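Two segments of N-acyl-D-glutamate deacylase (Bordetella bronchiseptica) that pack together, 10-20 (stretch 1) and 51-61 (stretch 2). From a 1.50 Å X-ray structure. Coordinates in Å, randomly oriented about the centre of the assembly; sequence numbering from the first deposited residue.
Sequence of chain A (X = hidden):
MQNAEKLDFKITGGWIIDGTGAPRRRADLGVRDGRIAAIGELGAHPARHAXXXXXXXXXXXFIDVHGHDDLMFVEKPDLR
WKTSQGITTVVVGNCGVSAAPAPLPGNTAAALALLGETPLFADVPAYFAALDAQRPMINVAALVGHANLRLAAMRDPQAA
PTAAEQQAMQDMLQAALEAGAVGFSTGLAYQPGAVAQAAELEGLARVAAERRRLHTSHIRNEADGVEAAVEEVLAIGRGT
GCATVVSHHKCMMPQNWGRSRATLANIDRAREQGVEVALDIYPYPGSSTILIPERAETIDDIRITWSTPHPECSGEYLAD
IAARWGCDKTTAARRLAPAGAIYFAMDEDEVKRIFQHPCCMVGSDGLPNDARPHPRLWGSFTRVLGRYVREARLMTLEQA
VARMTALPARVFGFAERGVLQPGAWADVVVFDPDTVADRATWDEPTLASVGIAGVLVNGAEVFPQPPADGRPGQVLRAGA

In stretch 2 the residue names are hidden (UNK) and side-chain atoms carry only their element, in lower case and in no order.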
# COMPACT_ATOMS: atom_id res chain seq x y z
N LYS A 10 4.03 22.85 -17.79
CA LYS A 10 5.48 22.88 -17.77
C LYS A 10 5.90 23.23 -16.35
O LYS A 10 5.29 24.08 -15.70
CB LYS A 10 6.05 23.87 -18.78
CG LYS A 10 5.93 25.35 -18.44
CD LYS A 10 6.70 26.17 -19.47
CE LYS A 10 6.68 27.66 -19.17
NZ LYS A 10 7.48 28.43 -20.16
N ILE A 11 6.92 22.54 -15.86
CA ILE A 11 7.45 22.75 -14.52
C ILE A 11 8.90 23.15 -14.72
O ILE A 11 9.73 22.34 -15.13
CB ILE A 11 7.36 21.47 -13.69
CG1 ILE A 11 5.91 20.98 -13.66
CG2 ILE A 11 7.88 21.72 -12.29
CD1 ILE A 11 5.72 19.63 -13.01
N THR A 12 9.21 24.41 -14.42
CA THR A 12 10.55 24.93 -14.65
C THR A 12 11.38 25.34 -13.44
O THR A 12 10.87 25.53 -12.33
CB THR A 12 10.48 26.14 -15.59
OG1 THR A 12 11.79 26.68 -15.78
CG2 THR A 12 9.58 27.22 -14.99
N GLY A 13 12.68 25.48 -13.68
CA GLY A 13 13.62 25.91 -12.65
C GLY A 13 14.02 24.94 -11.57
O GLY A 13 14.87 25.26 -10.73
N GLY A 14 13.43 23.75 -11.57
CA GLY A 14 13.76 22.78 -10.54
C GLY A 14 14.81 21.75 -10.91
O GLY A 14 15.41 21.81 -11.98
N TRP A 15 15.04 20.82 -9.99
CA TRP A 15 16.00 19.74 -10.19
C TRP A 15 15.23 18.44 -10.35
O TRP A 15 14.41 18.08 -9.50
CB TRP A 15 16.97 19.65 -9.02
CG TRP A 15 17.97 20.76 -9.00
CD1 TRP A 15 17.76 22.06 -8.63
CD2 TRP A 15 19.34 20.68 -9.44
NE1 TRP A 15 18.91 22.79 -8.82
CE2 TRP A 15 19.89 21.98 -9.31
CE3 TRP A 15 20.14 19.65 -9.93
CZ2 TRP A 15 21.22 22.26 -9.65
CZ3 TRP A 15 21.47 19.93 -10.27
CH2 TRP A 15 21.99 21.23 -10.13
N ILE A 16 15.51 17.74 -11.44
CA ILE A 16 14.83 16.49 -11.72
C ILE A 16 15.49 15.25 -11.14
O ILE A 16 16.69 15.03 -11.32
CB ILE A 16 14.72 16.26 -13.24
CG1 ILE A 16 13.87 17.35 -13.89
CG2 ILE A 16 14.14 14.88 -13.52
CD1 ILE A 16 12.41 17.29 -13.54
N ILE A 17 14.71 14.46 -10.41
CA ILE A 17 15.16 13.18 -9.88
C ILE A 17 14.14 12.30 -10.60
O ILE A 17 12.98 12.20 -10.19
CB ILE A 17 15.02 13.09 -8.34
CG1 ILE A 17 16.08 13.98 -7.69
CG2 ILE A 17 15.20 11.64 -7.89
CD1 ILE A 17 16.22 13.80 -6.19
N ASP A 18 14.58 11.69 -11.70
CA ASP A 18 13.70 10.90 -12.55
C ASP A 18 13.30 9.49 -12.14
O ASP A 18 12.55 8.83 -12.86
CB ASP A 18 14.27 10.85 -13.98
CG ASP A 18 15.66 10.24 -14.03
OD1 ASP A 18 16.03 9.49 -13.10
OD2 ASP A 18 16.39 10.51 -15.01
N GLY A 19 13.79 9.03 -11.00
CA GLY A 19 13.44 7.70 -10.54
C GLY A 19 14.39 6.59 -10.95
O GLY A 19 14.26 5.46 -10.47
N THR A 20 15.35 6.90 -11.81
CA THR A 20 16.31 5.90 -12.28
C THR A 20 17.49 5.71 -11.33
O THR A 20 18.28 4.77 -11.48
CB THR A 20 16.91 6.29 -13.64
OG1 THR A 20 17.68 7.49 -13.49
CG2 THR A 20 15.81 6.51 -14.67
N UNK A 51 4.42 25.83 -13.55
CA UNK A 51 4.82 25.87 -12.15
C UNK A 51 6.30 26.23 -12.05
O UNK A 51 7.11 25.77 -12.85
n UNK A 51 1.01 24.39 -10.61
c UNK A 51 2.14 25.06 -11.03
c UNK A 51 2.69 22.91 -10.71
c UNK A 51 1.10 20.78 -9.86
c UNK A 51 1.32 23.07 -10.41
c UNK A 51 0.52 22.01 -9.98
c UNK A 51 3.19 24.19 -11.11
c UNK A 51 3.26 21.64 -10.59
c UNK A 51 4.60 24.52 -11.47
c UNK A 51 2.46 20.58 -10.16
N UNK A 52 6.63 27.04 -11.05
CA UNK A 52 8.01 27.44 -10.81
C UNK A 52 8.56 26.52 -9.74
O UNK A 52 8.22 26.65 -8.56
o UNK A 52 10.44 28.58 -10.27
c UNK A 52 8.08 28.90 -10.35
o UNK A 52 9.64 30.44 -9.41
c UNK A 52 9.49 29.33 -9.98
N UNK A 53 9.39 25.56 -10.14
CA UNK A 53 9.97 24.60 -9.21
C UNK A 53 11.35 25.01 -8.71
O UNK A 53 12.12 24.16 -8.26
c UNK A 53 10.05 23.23 -9.87
N UNK A 54 11.67 26.30 -8.80
CA UNK A 54 12.97 26.77 -8.32
C UNK A 54 13.15 26.31 -6.87
O UNK A 54 12.25 26.46 -6.05
c UNK A 54 13.04 28.30 -8.39
o UNK A 54 13.03 28.76 -9.73
N UNK A 55 14.32 25.75 -6.58
CA UNK A 55 14.60 25.29 -5.23
C UNK A 55 13.84 24.04 -4.82
O UNK A 55 13.75 23.72 -3.63
N UNK A 56 13.28 23.33 -5.80
CA UNK A 56 12.52 22.12 -5.51
C UNK A 56 12.98 20.94 -6.35
O UNK A 56 13.74 21.10 -7.31
c UNK A 56 10.47 23.65 -5.24
c UNK A 56 11.03 22.35 -5.78
c UNK A 56 10.55 23.71 -3.73
n UNK A 56 8.58 25.23 -3.69
c UNK A 56 9.98 25.03 -3.22
N UNK A 57 12.50 19.76 -5.98
CA UNK A 57 12.80 18.53 -6.70
C UNK A 57 11.55 18.19 -7.50
O UNK A 57 10.43 18.34 -7.00
c UNK A 57 14.42 17.58 -5.01
c UNK A 57 13.09 17.35 -5.75
c UNK A 57 15.64 17.58 -5.91
c UNK A 57 13.13 16.04 -6.53
N UNK A 58 11.74 17.76 -8.74
CA UNK A 58 10.63 17.36 -9.59
C UNK A 58 10.86 15.87 -9.80
O UNK A 58 11.87 15.45 -10.38
c UNK A 58 10.62 19.61 -10.68
c UNK A 58 9.50 17.68 -11.81
c UNK A 58 10.67 18.11 -10.94
N UNK A 59 9.94 15.06 -9.30
CA UNK A 59 10.09 13.61 -9.38
C UNK A 59 8.84 12.90 -9.86
O UNK A 59 7.78 13.52 -10.01
c UNK A 59 10.47 13.09 -7.99
N UNK A 60 8.94 11.59 -10.12
CA UNK A 60 7.75 10.86 -10.57
C UNK A 60 6.81 10.80 -9.36
O UNK A 60 7.28 10.76 -8.22
c UNK A 60 10.10 10.68 -10.05
c UNK A 60 8.28 9.47 -10.92
c UNK A 60 9.76 9.65 -11.09
N UNK A 61 5.50 10.81 -9.60
CA UNK A 61 4.57 10.72 -8.48
C UNK A 61 4.84 9.44 -7.71
O UNK A 61 5.24 8.43 -8.30
O HOH W 1 16.25 25.06 -8.45

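Position 51 carries one carbon and then fused five- and six-membered rings holding eight carbons and one nitrogen. Its ring carbons reach the side chain of I11. This is an indole, so the residue is W51. W51 CE3 lies 4.0 Å from I11 CD1. Its backbone pairs with stretch 1 in parallel register: W51 N donates to K10 O at 2.9 Å, and T12 N donates to W51 O at 3.0 Å.

Position 52 has two carbons, the second bearing two oxygens. A carboxylate this short is aspartate, D52. It bridges T12 in the sheet, and both side chains lie on the same face.

Position 53 has a single side-chain carbon, 3.6 Å from CG2 of I11 when measured from its CB. It is A53. A53 N donates to T12 O at 2.6 Å.

Position 54 has one carbon and then one oxygen, with no branch. This is serine, S54. S54 OG donates to D52 OD1 at 2.7 Å, and S54 N donates to the same D52 OD1 at 3.0 Å, which ties the start of the turn to the strand.

Position 55 has no side-chain atoms and a positive phi of 71°, which favours glycine. It is G55. Water 1 accepts from G55 N at 2.8 Å and donates to G13 O at 2.7 Å.

Position 56 has four carbons in a row ending in nitrogen, the pattern of lysine. K56 closes a type II turn, with K56 N donating to A53 O at 2.8 Å. The CA-to-CB bond points sideways and the side chain keeps clear of stretch 1, but K56 O accepts from W15 N at 3.0 Å.

Position 57 has four carbons, forked at the first, with one arm two carbons long. They reach I17 and W15. It is I57. I57 CG2 is 3.8 Å from I17 CG1, and I57 CD1 is 4.0 Å from W15 CB.

Position 58 has one carbon carrying two more. They reach I16 and I11. Hence V58. V58 CB sits 3.2 Å from I16 CD1, and V58 CG2 sits 3.8 Å from I11 CG2.

Position 59 has one carbon: A59. A59 CA makes a CA-H...O contact with I17 O at 3.3 Å.

Position 60 has three carbons closing a ring onto the backbone N. A ring carbon nears D18 O. This is P60. P60 CG approaches D18 O at 3.4 Å.

Position 61 has no side-chain atoms and does not touch stretch 1. It is G61.

The contact is two short parallel ladders separated by loops, with a register shift of two. Six backbone hydrogen bonds hold it. I11, A53, I16 and V58 add apolar packing. At G14 a CB would clash with A53 CB, so its bare CA fits the close approach.

Stretch 2 (51-61) WDASGKIVAPG
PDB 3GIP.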